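Long-range contact in D-glycero-alpha-D-manno-heptose 7-phosphate kinase (Campylobacter jejuni subsp. jejuni, PDB 4N3O), which catalyses the ATP-dependent phosphorylation of D-glycero-alpha-D-manno-heptose 7-phosphate at C-1, a step towards the GDP-heptose used in capsule biosynthesis: residues A[163-175]-A[329-341]. Numbering follows the deposited sequence.
Sequences DQYAATFGGFNFM and DFSFTKEGVKSWR
Backbone packing of glycine against glycine joins the end of helix 162-169 and the turn into strand 172-178 to residues 329-337, the extended chain that leads into strand 338-341 of this GHMP kinase, itself an antiparallel partner of strand 6-21. Gly170 and Gly336 meet with their CA atoms 3.7 Å apart. Gly170, the first residue past the helix, has positive phi, a conformation that glycine adopts easily, and neither residue has a side chain to hold the two backbones apart. Carbonyls of the last helical turn face the extended chain: Val337 N gives a weak hydrogen bond to Ala167 O, 3.0 Å long and bent to 128° at the hydrogen. Gly336 CA makes a CH...O contact with Thr168 O at 3.5 Å. Val337, beta-branched and apolar, packs its side chain on Thr11 of strand 6-21. Thr168 turns away from the extended chain; its OG1 hydrogen-bonds to Gln164 O, which also accepts from Thr168 N on the opposite face of the carbonyl plane, so that the hydroxyl of a buried side chain, packed on Val124 and Ala144, has a partner within its own helix. The same helix begins near Asp163, the probable proton acceptor, whose OD1 forms a salt bridge with Arg14. Beyond the glycines, Thr39 OG1 is hydrogen-bonded to both Gly171 N and Thr333 OG1, tying the two segments together through strand 31-40. The apolar end of the contact is a T-shaped aromatic pair: the Phe172 edge points at the face of Phe332, with ring planes at 62° and centroids 5.1 Å apart. Both phenylalanines hold CG anti to the carbonyl carbon, which sets each ring beside its backbone N, where the two meet. Phe332 is sandwiched, since Phe330 CE2 lies 3.8 Å above its other face. On the first face, Phe172 brings CZ over the rim of that ring, while its CE1 rests 3.8 Å from Phe332 CB.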
loop_
_atom_site.group_PDB
_atom_site.type_symbol
_atom_site.label_atom_id
_atom_site.label_comp_id
_atom_site.label_asym_id
_atom_site.label_seq_id
_atom_site.Cartn_x
_atom_site.Cartn_y
_atom_site.Cartn_z
ATOM N N ASP A 163 18.819 -9.326 2.564
ATOM C CA ASP A 163 17.407 -9.521 2.276
ATOM C C ASP A 163 16.590 -10.093 3.419
ATOM O O ASP A 163 15.376 -9.800 3.515
ATOM C CB ASP A 163 17.240 -10.383 1.024
ATOM C CG ASP A 163 17.750 -9.690 -0.240
ATOM O OD1 ASP A 163 17.940 -8.450 -0.207
ATOM O OD2 ASP A 163 17.940 -10.383 -1.272
ATOM N N GLN A 164 17.241 -10.888 4.277
ATOM C CA GLN A 164 16.567 -11.497 5.420
ATOM C C GLN A 164 16.313 -10.466 6.525
ATOM O O GLN A 164 15.281 -10.535 7.218
ATOM C CB GLN A 164 17.356 -12.686 5.984
ATOM C CG GLN A 164 17.492 -13.877 5.045
ATOM C CD GLN A 164 18.529 -13.680 3.948
ATOM O OE1 GLN A 164 19.424 -12.832 4.054
ATOM N NE2 GLN A 164 18.433 -14.486 2.900
ATOM N N TYR A 165 17.247 -9.526 6.694
ATOM C CA TYR A 165 17.096 -8.492 7.708
ATOM C C TYR A 165 16.010 -7.509 7.292
ATOM O O TYR A 165 15.259 -7.041 8.120
ATOM C CB TYR A 165 18.399 -7.713 7.974
ATOM C CG TYR A 165 19.534 -8.501 8.601
ATOM C CD1 TYR A 165 19.357 -9.187 9.792
ATOM C CD2 TYR A 165 20.820 -8.479 8.044
ATOM C CE1 TYR A 165 20.405 -9.888 10.388
ATOM C CE2 TYR A 165 21.874 -9.163 8.638
ATOM C CZ TYR A 165 21.661 -9.871 9.809
ATOM O OH TYR A 165 22.702 -10.557 10.410
ATOM N N ALA A 166 15.942 -7.193 6.004
ATOM C CA ALA A 166 14.928 -6.273 5.506
ATOM C C ALA A 166 13.537 -6.859 5.716
ATOM O O ALA A 166 12.633 -6.178 6.214
ATOM C CB ALA A 166 15.141 -5.989 4.020
ATOM N N ALA A 167 13.359 -8.115 5.328
ATOM C CA ALA A 167 12.056 -8.771 5.475
ATOM C C ALA A 167 11.631 -8.928 6.943
ATOM O O ALA A 167 10.468 -8.757 7.281
ATOM C CB ALA A 167 12.081 -10.120 4.794
ATOM N N THR A 168 12.582 -9.245 7.806
ATOM C CA THR A 168 12.298 -9.459 9.223
ATOM C C THR A 168 12.093 -8.156 10.007
ATOM O O THR A 168 11.110 -8.021 10.755
ATOM C CB THR A 168 13.443 -10.262 9.883
ATOM O OG1 THR A 168 13.479 -11.596 9.354
ATOM C CG2 THR A 168 13.230 -10.355 11.349
ATOM N N PHE A 169 13.021 -7.213 9.831
ATOM C CA PHE A 169 12.999 -5.942 10.546
ATOM C C PHE A 169 12.182 -4.870 9.858
ATOM O O PHE A 169 11.613 -4.026 10.517
ATOM C CB PHE A 169 14.422 -5.434 10.812
ATOM C CG PHE A 169 15.142 -6.197 11.883
ATOM C CD1 PHE A 169 15.775 -7.401 11.600
ATOM C CD2 PHE A 169 15.176 -5.717 13.194
ATOM C CE1 PHE A 169 16.433 -8.114 12.599
ATOM C CE2 PHE A 169 15.840 -6.421 14.200
ATOM C CZ PHE A 169 16.466 -7.628 13.899
ATOM N N GLY A 170 12.154 -4.870 8.536
ATOM C CA GLY A 170 11.353 -3.886 7.829
ATOM C C GLY A 170 11.849 -2.461 7.971
ATOM O O GLY A 170 12.861 -2.203 8.624
ATOM N N GLY A 171 11.114 -1.534 7.372
ATOM C CA GLY A 171 11.498 -0.142 7.397
ATOM C C GLY A 171 12.671 0.130 6.453
ATOM O O GLY A 171 12.944 -0.636 5.526
ATOM N N PHE A 172 13.340 1.247 6.689
ATOM C CA PHE A 172 14.511 1.625 5.936
ATOM C C PHE A 172 15.676 1.087 6.708
ATOM O O PHE A 172 15.753 1.268 7.918
ATOM C CB PHE A 172 14.617 3.134 5.830
ATOM C CG PHE A 172 13.764 3.736 4.754
ATOM C CD1 PHE A 172 12.397 3.651 4.805
ATOM C CD2 PHE A 172 14.344 4.432 3.724
ATOM C CE1 PHE A 172 11.618 4.205 3.809
ATOM C CE2 PHE A 172 13.576 4.999 2.737
ATOM C CZ PHE A 172 12.214 4.874 2.768
ATOM N N ASN A 173 16.574 0.398 6.016
ATOM C CA ASN A 173 17.749 -0.175 6.645
ATOM C C ASN A 173 18.971 0.181 5.842
ATOM O O ASN A 173 19.012 -0.040 4.633
ATOM C CB ASN A 173 17.628 -1.694 6.725
ATOM C CG ASN A 173 16.534 -2.145 7.672
ATOM O OD1 ASN A 173 16.616 -1.926 8.877
ATOM N ND2 ASN A 173 15.512 -2.808 7.132
ATOM N N PHE A 174 19.947 0.768 6.516
ATOM C CA PHE A 174 21.195 1.120 5.891
ATOM C C PHE A 174 22.183 0.086 6.369
ATOM O O PHE A 174 22.422 -0.027 7.567
ATOM C CB PHE A 174 21.647 2.506 6.313
ATOM C CG PHE A 174 22.778 3.031 5.491
ATOM C CD1 PHE A 174 24.084 2.664 5.765
ATOM C CD2 PHE A 174 22.536 3.895 4.440
ATOM C CE1 PHE A 174 25.131 3.158 5.006
ATOM C CE2 PHE A 174 23.573 4.385 3.678
ATOM C CZ PHE A 174 24.872 4.014 3.961
HETATM N N MSE A 175 22.752 -0.667 5.442
HETATM C CA MSE A 175 23.667 -1.732 5.810
HETATM C C MSE A 175 25.056 -1.486 5.314
HETATM O O MSE A 175 25.270 -1.175 4.136
HETATM C CB MSE A 175 23.070 -3.017 5.275
HETATM C CG MSE A 175 21.571 -2.972 5.597
HETATM SE SE MSE A 175 20.865 -4.760 5.346
HETATM C CE MSE A 175 18.988 -4.583 5.849
ATOM N N ASP A 329 1.561 0.409 -7.806
ATOM C CA ASP A 329 1.534 1.365 -6.711
ATOM C C ASP A 329 2.042 0.640 -5.467
ATOM O O ASP A 329 1.893 -0.575 -5.336
ATOM C CB ASP A 329 0.101 1.863 -6.400
ATOM C CG ASP A 329 -0.487 2.786 -7.486
ATOM O OD1 ASP A 329 0.224 3.173 -8.450
ATOM O OD2 ASP A 329 -1.691 3.140 -7.352
ATOM N N PHE A 330 2.615 1.401 -4.546
ATOM C CA PHE A 330 3.119 0.856 -3.316
ATOM C C PHE A 330 3.410 1.970 -2.334
ATOM O O PHE A 330 3.504 3.111 -2.719
ATOM C CB PHE A 330 4.436 0.107 -3.584
ATOM C CG PHE A 330 5.577 1.009 -3.896
ATOM C CD1 PHE A 330 5.784 1.461 -5.175
ATOM C CD2 PHE A 330 6.454 1.418 -2.886
ATOM C CE1 PHE A 330 6.851 2.300 -5.468
ATOM C CE2 PHE A 330 7.514 2.272 -3.163
ATOM C CZ PHE A 330 7.714 2.712 -4.461
ATOM N N SER A 331 3.598 1.604 -1.072
ATOM C CA SER A 331 4.025 2.529 -0.025
ATOM C C SER A 331 5.252 1.888 0.605
ATOM O O SER A 331 5.456 0.682 0.471
ATOM C CB SER A 331 3.000 2.587 1.099
ATOM O OG SER A 331 1.700 2.655 0.603
ATOM N N PHE A 332 6.052 2.674 1.310
ATOM C CA PHE A 332 7.134 2.106 2.102
ATOM C C PHE A 332 6.486 1.714 3.418
ATOM O O PHE A 332 5.672 2.458 3.923
ATOM C CB PHE A 332 8.247 3.114 2.340
ATOM C CG PHE A 332 8.957 3.496 1.092
ATOM C CD1 PHE A 332 9.741 2.560 0.412
ATOM C CD2 PHE A 332 8.860 4.772 0.579
ATOM C CE1 PHE A 332 10.401 2.889 -0.756
ATOM C CE2 PHE A 332 9.531 5.107 -0.588
ATOM C CZ PHE A 332 10.297 4.156 -1.262
ATOM N N THR A 333 6.787 0.537 3.951
ATOM C CA THR A 333 6.199 0.124 5.233
ATOM C C THR A 333 7.188 0.249 6.362
ATOM O O THR A 333 8.400 0.200 6.144
ATOM C CB THR A 333 5.750 -1.339 5.238
ATOM O OG1 THR A 333 6.891 -2.190 5.037
ATOM C CG2 THR A 333 4.703 -1.579 4.177
ATOM N N LYS A 334 6.639 0.358 7.570
ATOM C CA LYS A 334 7.393 0.523 8.810
ATOM C C LYS A 334 7.770 -0.805 9.424
ATOM O O LYS A 334 8.814 -0.929 10.046
ATOM C CB LYS A 334 6.510 1.252 9.844
ATOM C CG LYS A 334 6.072 2.654 9.443
ATOM C CD LYS A 334 7.040 3.730 9.891
ATOM C CE LYS A 334 6.920 3.966 11.388
ATOM N NZ LYS A 334 7.798 5.070 11.850
ATOM N N GLU A 335 6.887 -1.782 9.284
ATOM C CA GLU A 335 7.096 -3.093 9.865
ATOM C C GLU A 335 7.709 -4.113 8.940
ATOM O O GLU A 335 7.617 -4.022 7.719
ATOM C CB GLU A 335 5.749 -3.692 10.339
ATOM C CG GLU A 335 5.341 -3.391 11.773
ATOM C CD GLU A 335 4.139 -4.232 12.223
ATOM O OE1 GLU A 335 3.050 -4.114 11.613
ATOM O OE2 GLU A 335 4.277 -5.001 13.206
ATOM N N GLY A 336 8.295 -5.122 9.563
ATOM C CA GLY A 336 8.800 -6.287 8.858
ATOM C C GLY A 336 7.699 -7.339 9.005
ATOM O O GLY A 336 6.509 -6.997 9.116
ATOM N N VAL A 337 8.089 -8.612 9.056
ATOM C CA VAL A 337 7.124 -9.696 9.151
ATOM C C VAL A 337 6.168 -9.544 10.330
ATOM O O VAL A 337 6.587 -9.222 11.432
ATOM C CB VAL A 337 7.826 -11.070 9.266
ATOM C CG1 VAL A 337 8.560 -11.201 10.590
ATOM C CG2 VAL A 337 6.822 -12.197 9.097
ATOM N N LYS A 338 4.873 -9.728 10.079
ATOM C CA LYS A 338 3.900 -9.708 11.172
ATOM C C LYS A 338 3.127 -11.033 11.144
ATOM O O LYS A 338 3.035 -11.677 10.116
ATOM C CB LYS A 338 2.932 -8.511 11.120
ATOM C CG LYS A 338 1.833 -8.567 10.072
ATOM C CD LYS A 338 2.057 -7.643 8.890
ATOM C CE LYS A 338 1.774 -6.209 9.298
ATOM N NZ LYS A 338 1.897 -5.296 8.140
ATOM N N SER A 339 2.604 -11.446 12.284
ATOM C CA SER A 339 1.835 -12.676 12.356
ATOM C C SER A 339 0.721 -12.540 13.339
ATOM O O SER A 339 0.793 -11.731 14.244
ATOM C CB SER A 339 2.707 -13.817 12.840
ATOM O OG SER A 339 3.126 -13.506 14.133
ATOM N N TRP A 340 -0.298 -13.369 13.170
ATOM C CA TRP A 340 -1.432 -13.388 14.069
ATOM C C TRP A 340 -2.082 -14.749 14.016
ATOM O O TRP A 340 -1.879 -15.507 13.078
ATOM C CB TRP A 340 -2.436 -12.271 13.729
ATOM C CG TRP A 340 -3.084 -12.332 12.339
ATOM C CD1 TRP A 340 -4.329 -12.805 12.042
ATOM C CD2 TRP A 340 -2.536 -11.854 11.102
ATOM N NE1 TRP A 340 -4.594 -12.650 10.705
ATOM C CE2 TRP A 340 -3.511 -12.063 10.104
ATOM C CE3 TRP A 340 -1.321 -11.267 10.741
ATOM C CZ2 TRP A 340 -3.294 -11.737 8.763
ATOM C CZ3 TRP A 340 -1.111 -10.927 9.402
ATOM C CH2 TRP A 340 -2.090 -11.163 8.436
ATOM N N ARG A 341 -2.851 -15.042 15.053
ATOM C CA ARG A 341 -3.524 -16.311 15.232
ATOM C C ARG A 341 -5.013 -16.017 15.133
ATOM O O ARG A 341 -5.467 -14.988 15.606
ATOM C CB ARG A 341 -3.165 -16.833 16.620
ATOM C CG ARG A 341 -3.244 -18.332 16.814
ATOM C CD ARG A 341 -2.866 -18.710 18.245
ATOM N NE ARG A 341 -2.290 -20.058 18.322
ATOM C CZ ARG A 341 -0.983 -20.337 18.448
ATOM N NH1 ARG A 341 -0.588 -21.607 18.492
ATOM N NH2 ARG A 341 -0.060 -19.367 18.542
#